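Local coordinates for protein beta-porphyranase (PDB 4AWD) that hydrolyses the sulfated red-algal polysaccharide porphyran at beta-1,4 linkages between D-galactose and L-galactose-6-sulfate, yielding mostly disaccharides, at residues Tyr29-Glu34 and Glu57-Arg62; Ser104-Leu109 and Pro113-Arg118. All coordinates share one frame; numbering follows the deposited sequence.

Contact 1: Tyr29-Glu34 and Glu57-Arg62; sequences YSLAEE and EFNGKR. With CA (calcium ion), chain C.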
# COMPACT_ATOMS: atom_id res chain seq x y z
N TYR A 29 8.71 -20.79 0.83
CA TYR A 29 8.29 -20.24 -0.48
C TYR A 29 7.38 -21.15 -1.31
O TYR A 29 7.04 -20.81 -2.45
CB TYR A 29 9.51 -19.77 -1.28
CG TYR A 29 10.27 -18.71 -0.53
CD1 TYR A 29 9.74 -17.44 -0.36
CD2 TYR A 29 11.50 -18.99 0.07
CE1 TYR A 29 10.41 -16.47 0.36
CE2 TYR A 29 12.19 -18.02 0.78
CZ TYR A 29 11.64 -16.75 0.93
OH TYR A 29 12.29 -15.77 1.65
N SER A 30 6.98 -22.29 -0.73
CA SER A 30 6.18 -23.31 -1.44
C SER A 30 4.77 -22.85 -1.81
O SER A 30 4.27 -23.15 -2.90
CB SER A 30 6.06 -24.60 -0.62
OG SER A 30 7.29 -24.91 0.03
N LEU A 31 4.14 -22.14 -0.88
CA LEU A 31 2.78 -21.67 -1.11
C LEU A 31 2.76 -20.65 -2.24
O LEU A 31 1.87 -20.67 -3.08
CB LEU A 31 2.17 -21.12 0.18
CG LEU A 31 1.72 -22.21 1.16
CD1 LEU A 31 1.23 -21.60 2.45
CD2 LEU A 31 0.63 -23.09 0.56
N ALA A 32 3.78 -19.78 -2.26
CA ALA A 32 3.92 -18.78 -3.31
C ALA A 32 4.21 -19.40 -4.67
O ALA A 32 3.67 -18.95 -5.67
CB ALA A 32 4.99 -17.73 -2.95
N GLU A 33 5.07 -20.42 -4.70
CA GLU A 33 5.35 -21.15 -5.94
C GLU A 33 4.08 -21.78 -6.50
O GLU A 33 3.78 -21.65 -7.69
CB GLU A 33 6.42 -22.23 -5.73
CG GLU A 33 6.86 -22.95 -7.00
CD GLU A 33 7.89 -22.18 -7.82
OE1 GLU A 33 8.40 -21.13 -7.35
OE2 GLU A 33 8.21 -22.64 -8.95
N GLU A 34 3.32 -22.44 -5.63
CA GLU A 34 2.05 -23.05 -5.99
C GLU A 34 1.04 -22.01 -6.50
O GLU A 34 0.25 -22.31 -7.39
CB GLU A 34 1.49 -23.83 -4.79
CG GLU A 34 0.11 -24.48 -4.99
CD GLU A 34 0.09 -25.63 -6.01
OE1 GLU A 34 1.14 -26.29 -6.25
OE2 GLU A 34 -1.00 -25.88 -6.58
N GLU A 57 4.59 -15.57 3.98
CA GLU A 57 3.36 -16.24 4.32
C GLU A 57 2.94 -15.89 5.75
O GLU A 57 1.80 -16.13 6.15
CB GLU A 57 3.53 -17.75 4.16
CG GLU A 57 3.88 -18.19 2.75
CD GLU A 57 2.82 -17.83 1.71
OE1 GLU A 57 1.60 -17.80 2.04
OE2 GLU A 57 3.20 -17.59 0.54
N PHE A 58 3.85 -15.32 6.51
CA PHE A 58 3.60 -14.96 7.92
C PHE A 58 3.09 -16.17 8.71
O PHE A 58 2.18 -16.05 9.55
CB PHE A 58 2.64 -13.76 8.05
CG PHE A 58 3.00 -12.57 7.18
CD1 PHE A 58 4.15 -11.82 7.43
CD2 PHE A 58 2.16 -12.19 6.13
CE1 PHE A 58 4.46 -10.70 6.63
CE2 PHE A 58 2.47 -11.08 5.32
CZ PHE A 58 3.61 -10.33 5.57
N ASN A 59 3.67 -17.33 8.46
CA ASN A 59 3.21 -18.57 9.11
C ASN A 59 4.10 -19.00 10.26
O ASN A 59 3.93 -20.10 10.81
CB ASN A 59 3.01 -19.69 8.07
CG ASN A 59 1.75 -19.48 7.20
OD1 ASN A 59 0.96 -18.56 7.45
ND2 ASN A 59 1.57 -20.33 6.19
N GLY A 60 5.03 -18.14 10.64
CA GLY A 60 5.91 -18.39 11.77
C GLY A 60 5.45 -17.82 13.09
O GLY A 60 4.27 -17.47 13.27
N LYS A 61 6.39 -17.69 14.02
CA LYS A 61 6.09 -17.25 15.38
C LYS A 61 6.30 -15.74 15.56
O LYS A 61 5.92 -15.18 16.59
CB LYS A 61 6.94 -18.04 16.39
CG LYS A 61 7.26 -19.50 15.97
CD LYS A 61 8.10 -20.26 17.03
CE LYS A 61 9.56 -19.78 17.09
NZ LYS A 61 10.41 -20.28 15.95
N ARG A 62 6.91 -15.10 14.56
CA ARG A 62 7.20 -13.66 14.60
C ARG A 62 7.41 -13.08 13.19
O ARG A 62 7.61 -13.81 12.22
CB ARG A 62 8.44 -13.36 15.45
CG ARG A 62 9.73 -13.92 14.87
CD ARG A 62 10.98 -13.55 15.68
NE ARG A 62 11.14 -14.32 16.91
CZ ARG A 62 11.46 -15.62 16.98
NH1 ARG A 62 11.66 -16.34 15.88
NH2 ARG A 62 11.57 -16.21 18.17
CA CA C . -0.43 -17.10 6.15
O HOH W 1 5.32 -19.25 0.01
O HOH W 2 0.09 -18.39 4.24

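Contact 2: Ser104-Leu109 and Pro113-Arg118; sequences SPTEGL and PGDKYR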
# COMPACT_ATOMS: atom_id res chain seq x y z
N SER A 104 -1.80 6.09 24.22
CA SER A 104 -1.81 6.73 25.53
C SER A 104 -0.46 6.55 26.23
O SER A 104 0.01 5.44 26.36
CB SER A 104 -2.92 6.14 26.40
OG SER A 104 -3.06 6.89 27.60
N PRO A 105 0.15 7.65 26.70
CA PRO A 105 -0.35 9.00 26.54
C PRO A 105 -0.36 9.49 25.10
O PRO A 105 0.35 8.97 24.22
CB PRO A 105 0.62 9.84 27.39
CG PRO A 105 1.80 8.99 27.61
CD PRO A 105 1.31 7.59 27.61
N THR A 106 -1.19 10.49 24.88
CA THR A 106 -1.22 11.28 23.66
C THR A 106 0.21 11.70 23.24
O THR A 106 1.11 11.78 24.09
CB THR A 106 -2.19 12.47 23.95
OG1 THR A 106 -3.47 12.21 23.33
CG2 THR A 106 -1.65 13.77 23.53
N GLU A 107 0.45 11.92 21.95
CA GLU A 107 1.80 12.22 21.48
C GLU A 107 1.90 13.35 20.45
O GLU A 107 0.97 13.61 19.69
CB GLU A 107 2.47 10.94 20.90
CG GLU A 107 2.88 9.86 21.95
CD GLU A 107 3.64 8.64 21.35
OE1 GLU A 107 4.00 8.64 20.14
OE2 GLU A 107 3.88 7.66 22.10
N GLY A 108 3.06 14.02 20.45
CA GLY A 108 3.48 14.91 19.35
C GLY A 108 4.28 14.11 18.32
O GLY A 108 3.97 12.93 18.08
N LEU A 109 5.29 14.73 17.73
CA LEU A 109 6.15 14.05 16.74
C LEU A 109 7.24 13.19 17.38
O LEU A 109 7.73 13.51 18.46
CB LEU A 109 6.81 15.07 15.80
CG LEU A 109 5.94 15.98 14.92
CD1 LEU A 109 6.69 17.26 14.54
CD2 LEU A 109 5.47 15.23 13.69
N PRO A 113 5.70 13.62 24.06
CA PRO A 113 4.35 14.02 24.47
C PRO A 113 3.86 15.22 23.66
O PRO A 113 4.66 16.07 23.24
CB PRO A 113 4.51 14.35 25.97
CG PRO A 113 5.96 14.57 26.17
CD PRO A 113 6.67 13.70 25.17
N GLY A 114 2.56 15.27 23.41
CA GLY A 114 1.98 16.29 22.56
C GLY A 114 0.53 15.93 22.30
O GLY A 114 0.04 14.96 22.87
N ASP A 115 -0.14 16.68 21.43
CA ASP A 115 -1.57 16.51 21.19
C ASP A 115 -1.88 16.13 19.75
O ASP A 115 -3.04 16.18 19.30
CB ASP A 115 -2.30 17.80 21.55
CG ASP A 115 -1.95 18.30 22.93
OD1 ASP A 115 -2.28 17.60 23.91
OD2 ASP A 115 -1.32 19.38 23.04
N LYS A 116 -0.84 15.75 19.02
CA LYS A 116 -0.97 15.46 17.60
C LYS A 116 -1.60 14.08 17.40
O LYS A 116 -2.49 13.94 16.58
CB LYS A 116 0.38 15.58 16.90
CG LYS A 116 0.34 15.34 15.40
CD LYS A 116 1.66 15.75 14.69
CE LYS A 116 1.92 17.27 14.76
NZ LYS A 116 0.92 18.02 13.93
N TYR A 117 -1.16 13.09 18.19
CA TYR A 117 -1.57 11.68 18.01
C TYR A 117 -2.24 11.06 19.23
O TYR A 117 -1.71 11.11 20.33
CB TYR A 117 -0.36 10.81 17.61
CG TYR A 117 0.33 11.27 16.35
CD1 TYR A 117 -0.33 11.22 15.12
CD2 TYR A 117 1.65 11.72 16.37
CE1 TYR A 117 0.28 11.63 13.95
CE2 TYR A 117 2.28 12.12 15.21
CZ TYR A 117 1.58 12.08 14.00
OH TYR A 117 2.18 12.48 12.84
N ARG A 118 -3.41 10.46 19.02
CA ARG A 118 -4.10 9.72 20.07
C ARG A 118 -4.52 8.34 19.59
O ARG A 118 -5.15 7.59 20.33
CB ARG A 118 -5.31 10.50 20.60
CG ARG A 118 -6.41 10.70 19.57
CD ARG A 118 -7.57 11.50 20.11
NE ARG A 118 -8.80 11.25 19.35
CZ ARG A 118 -9.24 12.01 18.36
NH1 ARG A 118 -8.58 13.11 17.97
NH2 ARG A 118 -10.38 11.69 17.75
O HOH W 3 -4.25 15.57 22.97
O HOH W 4 0.95 13.63 25.89

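Contact 1: Tyr29-Glu34 and Glu57-Arg62
Glu57 reaches from the calcium-binding loop of this GH16 beta-jelly-roll enzyme to the short N-terminal helix 30-34, where Leu31 and Ala32 meet it. Its CB and CG lead out from the loop with CG anti to the carbonyl carbon (chi1 -60°), and a bend at chi2 (-61°) brings the carboxylate against Leu31 CB, OE1 and OE2 set across the helix axis. CD lies 3.7 Å from Leu31 CB, so the aliphatic root of the leucine packs on the carboxylate carbon. OE1 has Leu31 CD1 at 3.8 Å and receives a hydrogen bond from a water that also binds calcium; its charge is further met by a salt bridge to Arg315 of strand 308-321. OE2 bonds to the helix through a second water, which donates to OE2 and accepts from Ala32 N at 2.8 Å. A backbone N-H near the start of the helix is thereby bonded through water, with no direct hydrogen bond to the acid. On the loop, Glu57 O and Asn59 OD1 both bind the calcium ion, and Gly94 and Asp312 complete the protein ligands. Asn59 faces the helix: Leu31 CD1 ends 4.0 Å from Asn59 ND2, the side chains crossing at about a right angle.

Contact 2: Ser104-Leu109 and Pro113-Arg118
Glu107 and Tyr117 pair across the end of the antiparallel beta hairpin formed by strands 95-107 and 117-126, with a classic beta bulge where Lys116 and Tyr117 both face Glu107. The backbone bonds are reciprocal: Glu107 N donates to Tyr117 O at 2.8 Å, and Tyr117 N returns a bond to Glu107 O at 2.7 Å. The same Glu107 O also accepts a second, weak bond from Lys116 N, bent to 119°. Beside the pair, Thr106 CA makes a CH-O contact with Tyr117 O. One water donates to Asp115 OD1 and lies near Thr106 OG1, a weak link. Among the nonpolar contacts, Leu109 CD2 touches Lys116 CD at 4.0 Å, the side chains crossing obliquely. Lys116 CG also sits over the centre of one face of the Tyr117 ring, 3.7 Å above its plane. Outside the hairpin end, Glu107 OE1 forms a salt bridge with Lys85 and Tyr117 OH bonds to Gly78 O. The Tyr117 side chain lies about 6 Å from those of Trp75 and Arg79, which probably bind substrate. Tyr117 CG is anti to the carbonyl carbon (chi1 -58°), which turns the ring's edge to Gly108 O, in plane and 3.1 Å from Tyr117 CD2.

Contact 1 is partly buried and contact 2 lies at the surface, their nearest atoms about 23 Å apart. They share no element directly, yet strand 308-321, whose Arg315 and Asp312 serve contact 1, pairs with strand 95-107, which leads into contact 2. Contact 1 joins a terminal helix to a loop 23 residues later, without any direct hydrogen bond: the carboxylate reaches the helix through water and aliphatic packing, while calcium ties the loop to Gly94 and Asp312. Contact 2 closes a local hairpin, chiefly by direct backbone bonds, with water in a lesser role. Contact 1 lies away from the probable catalytic residues, whereas Tyr117 brings contact 2 near the probable substrate-binding residues.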